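Local coordinates for protein peroxinectin A (Dictyostelium discoideum, PDB 6ERC) that uses hydrogen peroxide to oxidise phenolic donors at a modified heme, and is a secreted peroxidase that also acts on iodide and thiocyanate, at residues A[290-301]-A[454-465]. Residues are numbered along the deposited sequence; the frame is centred on the assembly and turned at random.
Sequences AQVSNEFTTTAF and FYLIIYEQFFRT. With HEM (protoporphyrin IX containing Fe), chain F.
Phe296 is the knob of this contact: its ring drops between Ile457, Ile458, Gln461 and Phe462 of helix 454-465. With CG anti to the backbone N (chi1 173°), the ring reaches that helix, where Gln461 CG sits almost squarely over one face, 3.5 Å from the ring centroid, a CH-pi contact. Phe296 and Phe462 form an offset edge-to-face pair, the edge of Phe296 toward the face of Phe462, planes 86° apart, with Phe296 CZ 3.6 Å from Phe462 CE2. Phe462 in turn turns its edge toward the face of Phe301, again offset, completing an aromatic cluster. Farther along helix 294-300, Ala300 CB meets Ile457 CG2 at 3.5 Å, and Ala300 CA lies over the face of the Phe454 ring. This half is buried, apolar and tightly packed.

The other end is polar, and mostly buried too; its solvent side is confined to Arg464 and Glu460, both partly exposed. Bent at its second torsion, Gln461 brings OE1 to Ser293 N at 2.7 Å, while Ser293 OG caps helix 294-300 by accepting from Phe296 N. A water donates to Ile457 O and Glu460 OE1 and accepts from Ser293 OG. Arg464 grips Glu460 side-on through NE and NH1 and sends NH2 to Gln291 O at 2.6 Å, nearly straight (164°) and in the guanidinium plane; the same NH2 also reaches Asn289 O. With an alanine here, Gln291 O is likely to lose this donor and Glu460 its salt bridge.

On the heme-facing side of helix 294-300, Thr297 OG1 donates to heme O2D at 2.8 Å, while Phe301 touches both Phe462 and the heme periphery. The pair thus joins helix 452-467 to a heme-pocket wall, an arrangement consistent with the largely helical animal heme peroxidase fold.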
loop_
_atom_site.group_PDB
_atom_site.type_symbol
_atom_site.label_atom_id
_atom_site.label_comp_id
_atom_site.label_asym_id
_atom_site.label_seq_id
_atom_site.Cartn_x
_atom_site.Cartn_y
_atom_site.Cartn_z
ATOM N N ALA A 290 -3.638 17.184 -3.508
ATOM C CA ALA A 290 -3.506 15.941 -2.760
ATOM C C ALA A 290 -3.119 14.754 -3.633
ATOM O O ALA A 290 -2.878 13.669 -3.094
ATOM C CB ALA A 290 -4.819 15.629 -2.040
ATOM N N GLN A 291 -3.057 14.931 -4.954
ATOM C CA GLN A 291 -2.728 13.835 -5.855
ATOM C C GLN A 291 -1.428 13.163 -5.429
ATOM O O GLN A 291 -0.490 13.822 -4.974
ATOM C CB GLN A 291 -2.608 14.359 -7.289
ATOM C CG GLN A 291 -2.391 13.286 -8.347
ATOM C CD GLN A 291 -3.655 12.522 -8.678
ATOM O OE1 GLN A 291 -4.755 13.075 -8.649
ATOM N NE2 GLN A 291 -3.506 11.244 -9.001
ATOM N N VAL A 292 -1.380 11.838 -5.577
ATOM C CA VAL A 292 -0.200 11.083 -5.174
ATOM C C VAL A 292 0.951 11.375 -6.130
ATOM O O VAL A 292 0.754 11.555 -7.339
ATOM C CB VAL A 292 -0.514 9.577 -5.129
ATOM C CG1 VAL A 292 0.750 8.765 -4.830
ATOM C CG2 VAL A 292 -1.592 9.288 -4.095
ATOM N N SER A 293 2.164 11.420 -5.589
ATOM C CA SER A 293 3.353 11.616 -6.403
ATOM C C SER A 293 3.857 10.278 -6.924
ATOM O O SER A 293 3.736 9.241 -6.266
ATOM C CB SER A 293 4.460 12.302 -5.603
ATOM O OG SER A 293 4.982 11.428 -4.619
ATOM N N ASN A 294 4.438 10.316 -8.123
ATOM C CA ASN A 294 4.937 9.095 -8.742
ATOM C C ASN A 294 6.038 8.459 -7.908
ATOM O O ASN A 294 6.133 7.229 -7.838
ATOM C CB ASN A 294 5.443 9.399 -10.151
ATOM C CG ASN A 294 5.334 8.211 -11.075
ATOM O OD1 ASN A 294 5.809 7.119 -10.761
ATOM N ND2 ASN A 294 4.689 8.412 -12.218
ATOM N N GLU A 295 6.867 9.276 -7.258
ATOM C CA GLU A 295 7.959 8.736 -6.458
ATOM C C GLU A 295 7.451 8.125 -5.160
ATOM O O GLU A 295 8.053 7.174 -4.650
ATOM C CB GLU A 295 8.986 9.828 -6.156
ATOM C CG GLU A 295 9.626 10.456 -7.390
ATOM C CD GLU A 295 8.735 11.495 -8.053
ATOM O OE1 GLU A 295 7.548 11.594 -7.676
ATOM O OE2 GLU A 295 9.225 12.215 -8.949
ATOM N N PHE A 296 6.354 8.656 -4.614
ATOM C CA PHE A 296 5.810 8.137 -3.362
ATOM C C PHE A 296 5.372 6.688 -3.520
ATOM O O PHE A 296 5.847 5.797 -2.807
ATOM C CB PHE A 296 4.639 9.010 -2.904
ATOM C CG PHE A 296 3.905 8.473 -1.700
ATOM C CD1 PHE A 296 4.363 8.731 -0.417
ATOM C CD2 PHE A 296 2.749 7.722 -1.852
ATOM C CE1 PHE A 296 3.687 8.242 0.692
ATOM C CE2 PHE A 296 2.068 7.231 -0.744
ATOM C CZ PHE A 296 2.539 7.492 0.526
ATOM N N THR A 297 4.464 6.431 -4.459
ATOM C CA THR A 297 3.918 5.088 -4.604
ATOM C C THR A 297 4.895 4.143 -5.293
ATOM O O THR A 297 4.937 2.954 -4.958
ATOM C CB THR A 297 2.595 5.143 -5.374
ATOM O OG1 THR A 297 1.973 3.854 -5.350
ATOM C CG2 THR A 297 2.801 5.570 -6.818
ATOM N N THR A 298 5.690 4.644 -6.238
ATOM C CA THR A 298 6.589 3.774 -6.988
ATOM C C THR A 298 7.849 3.439 -6.197
ATOM O O THR A 298 8.350 2.313 -6.279
ATOM C CB THR A 298 6.968 4.430 -8.316
ATOM O OG1 THR A 298 5.784 4.875 -8.992
ATOM C CG2 THR A 298 7.715 3.445 -9.204
ATOM N N THR A 299 8.373 4.394 -5.424
ATOM C CA THR A 299 9.692 4.249 -4.812
ATOM C C THR A 299 9.626 4.272 -3.291
ATOM O O THR A 299 9.898 3.249 -2.658
ATOM C CB THR A 299 10.620 5.347 -5.337
ATOM O OG1 THR A 299 10.488 5.451 -6.762
ATOM C CG2 THR A 299 12.071 5.036 -4.985
ATOM N N ALA A 300 9.280 5.404 -2.679
ATOM C CA ALA A 300 9.466 5.567 -1.241
ATOM C C ALA A 300 8.609 4.585 -0.447
ATOM O O ALA A 300 9.120 3.822 0.379
ATOM C CB ALA A 300 9.148 7.007 -0.838
ATOM N N PHE A 301 7.299 4.595 -0.676
ATOM C CA PHE A 301 6.391 3.846 0.182
ATOM C C PHE A 301 6.377 2.350 -0.107
ATOM O O PHE A 301 5.640 1.618 0.562
ATOM C CB PHE A 301 4.971 4.400 0.061
ATOM C CG PHE A 301 4.129 4.155 1.274
ATOM C CD1 PHE A 301 4.301 4.921 2.412
ATOM C CD2 PHE A 301 3.171 3.156 1.283
ATOM C CE1 PHE A 301 3.531 4.698 3.536
ATOM C CE2 PHE A 301 2.398 2.930 2.406
ATOM C CZ PHE A 301 2.578 3.702 3.532
ATOM N N PHE A 454 13.695 8.390 1.602
ATOM C CA PHE A 454 12.318 7.924 1.716
ATOM C C PHE A 454 11.539 8.756 2.729
ATOM O O PHE A 454 10.353 9.042 2.530
ATOM C CB PHE A 454 12.299 6.442 2.102
ATOM C CG PHE A 454 12.639 5.501 0.970
ATOM C CD1 PHE A 454 13.038 5.979 -0.269
ATOM C CD2 PHE A 454 12.540 4.132 1.149
ATOM C CE1 PHE A 454 13.335 5.107 -1.300
ATOM C CE2 PHE A 454 12.838 3.258 0.121
ATOM C CZ PHE A 454 13.235 3.747 -1.104
ATOM N N TYR A 455 12.192 9.160 3.820
ATOM C CA TYR A 455 11.547 10.021 4.806
ATOM C C TYR A 455 10.987 11.278 4.151
ATOM O O TYR A 455 9.835 11.660 4.387
ATOM C CB TYR A 455 12.555 10.384 5.896
ATOM C CG TYR A 455 12.017 11.240 7.017
ATOM C CD1 TYR A 455 11.862 12.611 6.861
ATOM C CD2 TYR A 455 11.695 10.681 8.244
ATOM C CE1 TYR A 455 11.384 13.395 7.889
ATOM C CE2 TYR A 455 11.216 11.458 9.278
ATOM C CZ TYR A 455 11.063 12.814 9.097
ATOM O OH TYR A 455 10.587 13.593 10.128
ATOM N N LEU A 456 11.797 11.935 3.318
ATOM C CA LEU A 456 11.378 13.196 2.716
ATOM C C LEU A 456 10.207 12.994 1.762
ATOM O O LEU A 456 9.272 13.802 1.742
ATOM C CB LEU A 456 12.561 13.841 1.994
ATOM C CG LEU A 456 12.434 15.325 1.638
ATOM C CD1 LEU A 456 13.811 15.964 1.579
ATOM C CD2 LEU A 456 11.703 15.526 0.317
ATOM N N ILE A 457 10.235 11.923 0.966
ATOM C CA ILE A 457 9.161 11.688 0.006
ATOM C C ILE A 457 7.860 11.363 0.731
ATOM O O ILE A 457 6.782 11.835 0.345
ATOM C CB ILE A 457 9.562 10.569 -0.974
ATOM C CG1 ILE A 457 10.824 10.965 -1.748
ATOM C CG2 ILE A 457 8.427 10.273 -1.952
ATOM C CD1 ILE A 457 11.514 9.809 -2.435
ATOM N N ILE A 458 7.934 10.554 1.789
ATOM C CA ILE A 458 6.731 10.187 2.527
ATOM C C ILE A 458 6.178 11.397 3.271
ATOM O O ILE A 458 4.972 11.671 3.240
ATOM C CB ILE A 458 7.026 9.019 3.483
ATOM C CG1 ILE A 458 7.388 7.766 2.683
ATOM C CG2 ILE A 458 5.820 8.738 4.372
ATOM C CD1 ILE A 458 7.993 6.656 3.518
ATOM N N TYR A 459 7.051 12.137 3.958
ATOM C CA TYR A 459 6.607 13.338 4.654
ATOM C C TYR A 459 5.905 14.290 3.698
ATOM O O TYR A 459 4.865 14.869 4.035
ATOM C CB TYR A 459 7.801 14.030 5.314
ATOM C CG TYR A 459 7.438 15.271 6.101
ATOM C CD1 TYR A 459 7.232 16.489 5.464
ATOM C CD2 TYR A 459 7.310 15.226 7.481
ATOM C CE1 TYR A 459 6.902 17.623 6.178
ATOM C CE2 TYR A 459 6.981 16.357 8.205
ATOM C CZ TYR A 459 6.778 17.552 7.549
ATOM O OH TYR A 459 6.449 18.682 8.266
ATOM N N GLU A 460 6.454 14.454 2.494
ATOM C CA GLU A 460 5.912 15.430 1.556
ATOM C C GLU A 460 4.540 15.007 1.047
ATOM O O GLU A 460 3.666 15.854 0.827
ATOM C CB GLU A 460 6.891 15.624 0.396
ATOM C CG GLU A 460 6.616 16.853 -0.461
ATOM C CD GLU A 460 5.559 16.619 -1.524
ATOM O OE1 GLU A 460 5.301 15.445 -1.868
ATOM O OE2 GLU A 460 4.984 17.612 -2.018
ATOM N N GLN A 461 4.326 13.703 0.862
ATOM C CA GLN A 461 3.046 13.228 0.348
ATOM C C GLN A 461 1.934 13.429 1.372
ATOM O O GLN A 461 0.913 14.065 1.084
ATOM C CB GLN A 461 3.152 11.752 -0.042
ATOM C CG GLN A 461 1.856 11.167 -0.579
ATOM C CD GLN A 461 1.362 11.894 -1.809
ATOM O OE1 GLN A 461 1.953 11.793 -2.884
ATOM N NE2 GLN A 461 0.279 12.642 -1.658
ATOM N N PHE A 462 2.112 12.888 2.577
ATOM C CA PHE A 462 1.030 12.902 3.553
ATOM C C PHE A 462 0.715 14.305 4.054
ATOM O O PHE A 462 -0.386 14.534 4.566
ATOM C CB PHE A 462 1.368 11.976 4.718
ATOM C CG PHE A 462 1.206 10.520 4.388
ATOM C CD1 PHE A 462 -0.045 9.997 4.106
ATOM C CD2 PHE A 462 2.300 9.675 4.354
ATOM C CE1 PHE A 462 -0.200 8.661 3.798
ATOM C CE2 PHE A 462 2.149 8.337 4.049
ATOM C CZ PHE A 462 0.898 7.830 3.772
ATOM N N PHE A 463 1.640 15.254 3.912
ATOM C CA PHE A 463 1.282 16.642 4.166
ATOM C C PHE A 463 0.215 17.110 3.187
ATOM O O PHE A 463 -0.713 17.836 3.563
ATOM C CB PHE A 463 2.516 17.534 4.071
ATOM C CG PHE A 463 2.236 18.977 4.364
ATOM C CD1 PHE A 463 1.853 19.843 3.355
ATOM C CD2 PHE A 463 2.352 19.468 5.653
ATOM C CE1 PHE A 463 1.595 21.170 3.624
ATOM C CE2 PHE A 463 2.094 20.793 5.928
ATOM C CZ PHE A 463 1.715 21.646 4.911
ATOM N N ARG A 464 0.325 16.694 1.924
ATOM C CA ARG A 464 -0.603 17.168 0.906
ATOM C C ARG A 464 -1.948 16.455 0.987
ATOM O O ARG A 464 -2.995 17.101 0.869
ATOM C CB ARG A 464 0.016 17.004 -0.482
ATOM C CG ARG A 464 1.118 18.016 -0.767
ATOM C CD ARG A 464 1.641 17.926 -2.191
ATOM N NE ARG A 464 2.350 16.674 -2.444
ATOM C CZ ARG A 464 1.833 15.611 -3.053
ATOM N NH1 ARG A 464 2.578 14.527 -3.228
ATOM N NH2 ARG A 464 0.584 15.621 -3.493
ATOM N N THR A 465 -1.954 15.135 1.192
ATOM C CA THR A 465 -3.227 14.420 1.252
ATOM C C THR A 465 -4.046 14.769 2.490
ATOM O O THR A 465 -5.212 14.374 2.566
ATOM C CB THR A 465 -3.009 12.904 1.194
ATOM O OG1 THR A 465 -1.880 12.540 1.994
ATOM C CG2 THR A 465 -2.799 12.454 -0.249
HETATM C CHA HEM F . 2.513 -2.590 -4.740
HETATM C CHB HEM F . 2.252 -7.066 -2.932
HETATM C CHC HEM F . 2.966 -5.280 1.537
HETATM C CHD HEM F . 3.465 -0.835 -0.321
HETATM C C1A HEM F . 2.444 -3.957 -4.640
HETATM C C2A HEM F . 2.400 -4.882 -5.746
HETATM C C3A HEM F . 2.330 -6.123 -5.255
HETATM C C4A HEM F . 2.323 -6.019 -3.814
HETATM C CMA HEM F . 2.260 -7.441 -6.058
HETATM C CAA HEM F . 2.445 -4.467 -7.225
HETATM C CBA HEM F . 3.776 -4.955 -7.779
HETATM C CGA HEM F . 4.159 -4.141 -8.987
HETATM O O1A HEM F . 4.377 -2.910 -8.847
HETATM O O2A HEM F . 4.258 -4.727 -10.095
HETATM C C1B HEM F . 2.402 -6.959 -1.570
HETATM C C2B HEM F . 2.327 -8.061 -0.642
HETATM C C3B HEM F . 2.518 -7.575 0.596
HETATM C C4B HEM F . 2.725 -6.144 0.485
HETATM C CMB HEM F . 2.059 -9.510 -1.095
HETATM C CAB HEM F . 2.545 -8.316 1.953
HETATM C CBB HEM F . 2.440 -9.644 2.064
HETATM C C1C HEM F . 3.174 -3.922 1.433
HETATM C C2C HEM F . 3.445 -3.004 2.526
HETATM C C3C HEM F . 3.581 -1.766 2.005
HETATM C C4C HEM F . 3.399 -1.881 0.574
HETATM C CMC HEM F . 3.544 -3.488 3.989
HETATM C CAC HEM F . 3.875 -0.382 2.642
HETATM C CBC HEM F . 4.047 -0.140 3.943
HETATM C C1D HEM F . 3.208 -0.918 -1.668
HETATM C C2D HEM F . 3.121 0.196 -2.583
HETATM C C3D HEM F . 2.869 -0.298 -3.799
HETATM C C4D HEM F . 2.768 -1.732 -3.696
HETATM C CMD HEM F . 3.323 1.675 -2.193
HETATM C CAD HEM F . 2.667 0.482 -5.110
HETATM C CBD HEM F . 1.231 0.996 -5.058
HETATM C CGD HEM F . 0.614 1.033 -6.435
HETATM O O1D HEM F . 0.090 -0.020 -6.881
HETATM O O2D HEM F . 0.631 2.104 -7.092
HETATM N NA HEM F . 2.394 -4.685 -3.473
HETATM N NB HEM F . 2.646 -5.805 -0.852
HETATM N NC HEM F . 3.152 -3.199 0.260
HETATM N ND HEM F . 2.986 -2.078 -2.381
HETATM FE FE HEM F . 2.763 -3.909 -1.619
HETATM O O HOH W 1 5.628 12.858 -1.938
#